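Local coordinates for protein chitinase A (PDB 4RL3) that probably hydrolyses the O-glycosidic bonds of chitin through the family 18 glycoside hydrolase domain described here, one part of a longer protein, at residues 133-138 and 171-176; 140-145 and 175-180. One frame throughout, in Å; residues are numbered along the deposited sequence.

Contact 1: 133-138 and 171-176; sequences TFVSCI and GQYSSV
V135 and Q172 mark the closest backbone approach of helical segment 133-138 to segment 171-176, which carries the last part of helix 163-173, with CA atoms 8.5 Å apart. No hydrogen bond joins the two segments. V135 is directed at the other segment and does most of the touching through one methyl. Its CG1, anti to the backbone N (chi1 169°), meets the amide end of Q172, with NE2 3.3 Å from CG1 of V135, closer than the 4.0 Å from CD of Q172 to the same methyl. Q172 reaches V135 because its chain is extended (chi1 -160°, chi2 164°); the two side chains cross obliquely, and the glutamine closes the contact on its solvent side. Beside it the ring of Y173 leans toward the helix. CE2 of Y173 lies 4.1 Å from CG1 of V135 and 4.0 Å from V135 O, an oblique approach to the peptide oxygen, so CE2 of the ring lies near both the methyl and the peptide oxygen. Just 136 Å² is buried in all. Helices 131-147 and 163-173 are successive outer helices of the family 18 TIM barrel, packed side by side. V135 also packs on A168 and I138 on L169, adding to the interface with helix 163-173, while F134 and I138 lie against strand 118-123. T133, S136, C137 and I138 touch helix 96-114, so helix 131-147 is flanked by both neighbouring helices.

Contact 2: 140-145 and 175-180; sequences QLITQL and SVIDLV. With EDO (1,2-ethanediol), chain D.
The turn carrying V176 and I177 is an alpha-to-beta connection of the barrel, bringing the chain from helix 163-173 into strand 179-180, and it packs on I142 and T143 of helix 131-147. I142 makes two separate contacts. Its CG2 methyl lies 3.4 Å from V176 O and 3.7 Å from V176 CG2, whereas its other branch, extended at chi2 168°, brings CD1 to 4.0 Å from CG1 of I177, whose side chain it meets at about a right angle. V176 CG2 also touches T143 OG1 at 3.8 Å, a packing contact with a methyl; the hydroxyl's hydrogen bond is to G139 O. At the end of the turn, D178 receives a hydrogen bond of 2.6 Å at OD1 from O1 of an ethanediol, probably from the crystallisation liquor. OD2 of D178 has two partners, a salt bridge to K146 NZ and a hydrogen bond from A154 N. With an alanine at D178, K146 would probably be left without its carboxylate mate and A154 N without this acceptor. K146 NZ also bonds to V176 O, tying helix to turn, while D178 ties the turn to strand 153-156. This is the alpha-to-beta turn of a TIM-barrel repeat in family 18 glycoside hydrolases, packed against the preceding helix.

Overall arrangement
From the N terminus, the chain enters helix 131-147, whose earlier half supplies 133-138 to contact 1 and whose later half supplies 140-145 to contact 2. It then runs through strand 153-156 and helix 163-173 before 171-176 closes contact 1 across 32 intervening residues; 175-180 closes contact 2 across 29. The two loops therefore interleave instead of nesting, and they share S175 and V176. Their centres are about 7 Å apart, and Y173 joins them directly, with its CD1 3.6 Å from T143 OG1 in simple packing. Contact 1 ties two neighbouring outer helices together; contact 2 carries that packing to the turn that leads into strand 179-180.

Contact 1: 133-138 and 171-176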
loop_
_atom_site.group_PDB
_atom_site.type_symbol
_atom_site.label_atom_id
_atom_site.label_comp_id
_atom_site.label_asym_id
_atom_site.label_seq_id
_atom_site.Cartn_x
_atom_site.Cartn_y
_atom_site.Cartn_z
ATOM N N THR A 133 14.437 -9.317 -13.055
ATOM C CA THR A 133 13.754 -8.386 -13.945
ATOM C C THR A 133 12.776 -7.517 -13.165
ATOM O O THR A 133 12.776 -6.304 -13.319
ATOM C CB THR A 133 13.053 -9.113 -15.098
ATOM O OG1 THR A 133 14.049 -9.693 -15.954
ATOM C CG2 THR A 133 12.180 -8.159 -15.898
ATOM N N PHE A 134 11.968 -8.141 -12.310
ATOM C CA PHE A 134 11.035 -7.401 -11.463
ATOM C C PHE A 134 11.754 -6.369 -10.592
ATOM O O PHE A 134 11.367 -5.205 -10.545
ATOM C CB PHE A 134 10.221 -8.360 -10.584
ATOM C CG PHE A 134 9.335 -7.674 -9.581
ATOM C CD1 PHE A 134 8.233 -6.947 -9.995
ATOM C CD2 PHE A 134 9.610 -7.745 -8.221
ATOM C CE1 PHE A 134 7.421 -6.313 -9.078
ATOM C CE2 PHE A 134 8.784 -7.126 -7.286
ATOM C CZ PHE A 134 7.702 -6.390 -7.724
ATOM N N VAL A 135 12.813 -6.796 -9.919
ATOM C CA VAL A 135 13.523 -5.917 -9.011
ATOM C C VAL A 135 14.137 -4.731 -9.760
ATOM O O VAL A 135 14.068 -3.591 -9.303
ATOM C CB VAL A 135 14.593 -6.701 -8.208
ATOM C CG1 VAL A 135 15.526 -5.764 -7.461
ATOM C CG2 VAL A 135 13.930 -7.693 -7.251
ATOM N N SER A 136 14.744 -4.997 -10.910
ATOM C CA SER A 136 15.318 -3.932 -11.716
ATOM C C SER A 136 14.260 -2.911 -12.143
ATOM O O SER A 136 14.466 -1.712 -12.026
ATOM C CB SER A 136 15.983 -4.522 -12.956
ATOM O OG SER A 136 16.624 -3.502 -13.707
ATOM N N CYS A 137 13.123 -3.402 -12.626
ATOM C CA CYS A 137 12.046 -2.508 -13.070
ATOM C C CYS A 137 11.563 -1.603 -11.936
ATOM O O CYS A 137 11.473 -0.384 -12.088
ATOM C CB CYS A 137 10.851 -3.314 -13.597
ATOM S SG CYS A 137 11.105 -4.013 -15.243
ATOM N N ILE A 138 11.238 -2.203 -10.804
ATOM C CA ILE A 138 10.651 -1.442 -9.706
ATOM C C ILE A 138 11.683 -0.542 -9.025
ATOM O O ILE A 138 11.380 0.608 -8.677
ATOM C CB ILE A 138 9.997 -2.370 -8.661
ATOM C CG1 ILE A 138 8.848 -3.168 -9.291
ATOM C CG2 ILE A 138 9.515 -1.583 -7.446
ATOM C CD1 ILE A 138 7.753 -2.340 -9.913
ATOM N N GLY A 171 16.287 -5.060 0.015
ATOM C CA GLY A 171 17.693 -5.143 0.404
ATOM C C GLY A 171 18.594 -4.331 -0.508
ATOM O O GLY A 171 19.674 -3.896 -0.100
ATOM N N GLN A 172 18.116 -4.129 -1.736
ATOM C CA GLN A 172 18.821 -3.411 -2.786
ATOM C C GLN A 172 18.505 -1.907 -2.854
ATOM O O GLN A 172 19.365 -1.101 -3.210
ATOM C CB GLN A 172 18.455 -4.063 -4.119
ATOM C CG GLN A 172 19.422 -3.782 -5.247
ATOM C CD GLN A 172 19.268 -4.716 -6.415
ATOM O OE1 GLN A 172 19.715 -4.413 -7.521
ATOM N NE2 GLN A 172 18.622 -5.865 -6.193
ATOM N N TYR A 173 17.269 -1.536 -2.512
ATOM C CA TYR A 173 16.761 -0.178 -2.709
ATOM C C TYR A 173 16.206 0.423 -1.417
ATOM O O TYR A 173 15.364 1.323 -1.437
ATOM C CB TYR A 173 15.688 -0.192 -3.818
ATOM C CG TYR A 173 16.278 -0.416 -5.177
ATOM C CD1 TYR A 173 16.842 0.640 -5.875
ATOM C CD2 TYR A 173 16.303 -1.678 -5.759
ATOM C CE1 TYR A 173 17.410 0.449 -7.117
ATOM C CE2 TYR A 173 16.872 -1.872 -6.994
ATOM C CZ TYR A 173 17.421 -0.804 -7.669
ATOM O OH TYR A 173 18.009 -0.956 -8.896
ATOM N N SER A 174 16.719 -0.025 -0.271
ATOM C CA SER A 174 16.168 0.462 0.993
ATOM C C SER A 174 16.288 1.974 1.159
ATOM O O SER A 174 15.425 2.596 1.766
ATOM C CB SER A 174 16.767 -0.273 2.193
ATOM O OG SER A 174 18.150 -0.037 2.318
ATOM N N SER A 175 17.325 2.588 0.591
ATOM C CA SER A 175 17.481 4.033 0.728
ATOM C C SER A 175 16.361 4.840 0.076
ATOM O O SER A 175 16.146 5.996 0.445
ATOM C CB SER A 175 18.825 4.490 0.166
ATOM O OG SER A 175 18.862 4.347 -1.238
ATOM N N VAL A 176 15.655 4.254 -0.890
ATOM C CA VAL A 176 14.557 4.971 -1.547
ATOM C C VAL A 176 13.181 4.371 -1.244
ATOM O O VAL A 176 12.167 4.869 -1.731
ATOM C CB VAL A 176 14.770 5.097 -3.078
ATOM C CG1 VAL A 176 15.974 5.991 -3.375
ATOM C CG2 VAL A 176 14.908 3.736 -3.753
#

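Contact 2: 140-145 and 175-180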
loop_
_atom_site.group_PDB
_atom_site.type_symbol
_atom_site.label_atom_id
_atom_site.label_comp_id
_atom_site.label_asym_id
_atom_site.label_seq_id
_atom_site.Cartn_x
_atom_site.Cartn_y
_atom_site.Cartn_z
ATOM N N GLN A 140 14.339 0.810 -10.321
ATOM C CA GLN A 140 14.579 1.951 -11.216
ATOM C C GLN A 140 13.411 2.932 -11.207
ATOM O O GLN A 140 13.609 4.134 -11.202
ATOM C CB GLN A 140 14.826 1.466 -12.638
ATOM C CG GLN A 140 16.174 0.820 -12.839
ATOM C CD GLN A 140 16.417 0.517 -14.306
ATOM O OE1 GLN A 140 16.566 1.434 -15.113
ATOM N NE2 GLN A 140 16.430 -0.758 -14.668
ATOM N N LEU A 141 12.187 2.409 -11.232
ATOM C CA LEU A 141 10.983 3.241 -11.182
ATOM C C LEU A 141 10.997 4.127 -9.932
ATOM O O LEU A 141 10.825 5.341 -10.019
ATOM C CB LEU A 141 9.740 2.356 -11.194
ATOM C CG LEU A 141 8.400 3.032 -10.905
ATOM C CD1 LEU A 141 8.101 4.110 -11.941
ATOM C CD2 LEU A 141 7.293 2.002 -10.858
ATOM N N ILE A 142 11.221 3.513 -8.774
ATOM C CA ILE A 142 11.209 4.273 -7.521
ATOM C C ILE A 142 12.355 5.286 -7.477
ATOM O O ILE A 142 12.177 6.441 -7.083
ATOM C CB ILE A 142 11.273 3.343 -6.290
ATOM C CG1 ILE A 142 10.007 2.505 -6.195
ATOM C CG2 ILE A 142 11.463 4.154 -5.022
ATOM C CD1 ILE A 142 10.101 1.365 -5.196
ATOM N N THR A 143 13.534 4.841 -7.896
ATOM C CA THR A 143 14.729 5.670 -7.858
ATOM C C THR A 143 14.548 6.899 -8.747
ATOM O O THR A 143 14.856 8.027 -8.335
ATOM C CB THR A 143 15.968 4.862 -8.292
ATOM O OG1 THR A 143 16.201 3.813 -7.345
ATOM C CG2 THR A 143 17.201 5.744 -8.399
ATOM N N GLN A 144 14.009 6.699 -9.943
ATOM C CA GLN A 144 13.760 7.822 -10.844
ATOM C C GLN A 144 12.676 8.769 -10.328
ATOM O O GLN A 144 12.826 9.986 -10.430
ATOM C CB GLN A 144 13.374 7.341 -12.232
ATOM C CG GLN A 144 14.515 6.770 -13.042
ATOM C CD GLN A 144 14.179 6.656 -14.524
ATOM O OE1 GLN A 144 13.527 7.530 -15.108
ATOM N NE2 GLN A 144 14.674 5.613 -15.144
ATOM N N LEU A 145 11.573 8.238 -9.795
ATOM C CA LEU A 145 10.529 9.122 -9.285
ATOM C C LEU A 145 11.036 9.960 -8.117
ATOM O O LEU A 145 10.631 11.116 -7.984
ATOM C CB LEU A 145 9.278 8.348 -8.883
ATOM C CG LEU A 145 8.470 7.732 -10.032
ATOM C CD1 LEU A 145 7.380 6.855 -9.449
ATOM C CD2 LEU A 145 7.857 8.768 -10.964
ATOM N N SER A 175 17.325 2.588 0.591
ATOM C CA SER A 175 17.481 4.033 0.728
ATOM C C SER A 175 16.361 4.840 0.076
ATOM O O SER A 175 16.146 5.996 0.445
ATOM C CB SER A 175 18.825 4.490 0.166
ATOM O OG SER A 175 18.862 4.347 -1.238
ATOM N N VAL A 176 15.655 4.254 -0.890
ATOM C CA VAL A 176 14.557 4.971 -1.547
ATOM C C VAL A 176 13.181 4.371 -1.244
ATOM O O VAL A 176 12.167 4.869 -1.731
ATOM C CB VAL A 176 14.770 5.097 -3.078
ATOM C CG1 VAL A 176 15.974 5.991 -3.375
ATOM C CG2 VAL A 176 14.908 3.736 -3.753
ATOM N N ILE A 177 13.135 3.329 -0.419
ATOM C CA ILE A 177 11.866 2.763 0.007
ATOM C C ILE A 177 11.623 3.181 1.452
ATOM O O ILE A 177 12.315 2.741 2.355
ATOM C CB ILE A 177 11.850 1.229 -0.145
ATOM C CG1 ILE A 177 11.948 0.848 -1.629
ATOM C CG2 ILE A 177 10.563 0.638 0.436
ATOM C CD1 ILE A 177 12.284 -0.597 -1.875
ATOM N N ASP A 178 10.617 4.014 1.660
ATOM C CA ASP A 178 10.375 4.618 2.962
ATOM C C ASP A 178 9.609 3.728 3.913
ATOM O O ASP A 178 9.837 3.801 5.116
ATOM C CB ASP A 178 9.612 5.915 2.778
ATOM C CG ASP A 178 10.308 6.846 1.832
ATOM O OD1 ASP A 178 11.379 7.385 2.218
ATOM O OD2 ASP A 178 9.811 7.017 0.697
ATOM N N LEU A 179 8.681 2.935 3.382
ATOM C CA LEU A 179 7.742 2.177 4.218
ATOM C C LEU A 179 7.488 0.796 3.645
ATOM O O LEU A 179 7.421 0.620 2.423
ATOM C CB LEU A 179 6.410 2.917 4.348
ATOM C CG LEU A 179 6.430 4.302 4.986
ATOM C CD1 LEU A 179 5.129 5.023 4.727
ATOM C CD2 LEU A 179 6.713 4.202 6.478
ATOM N N VAL A 180 7.381 -0.179 4.544
ATOM C CA VAL A 180 7.060 -1.548 4.189
ATOM C C VAL A 180 5.668 -1.843 4.743
ATOM O O VAL A 180 5.478 -1.982 5.961
ATOM C CB VAL A 180 8.120 -2.541 4.725
ATOM C CG1 VAL A 180 7.737 -3.974 4.348
ATOM C CG2 VAL A 180 9.501 -2.185 4.181
HETATM C C1 EDO D . 13.672 9.600 1.152
HETATM O O1 EDO D . 12.269 9.506 0.922
HETATM C C2 EDO D . 14.378 8.424 0.490
HETATM O O2 EDO D . 14.311 8.529 -0.938
#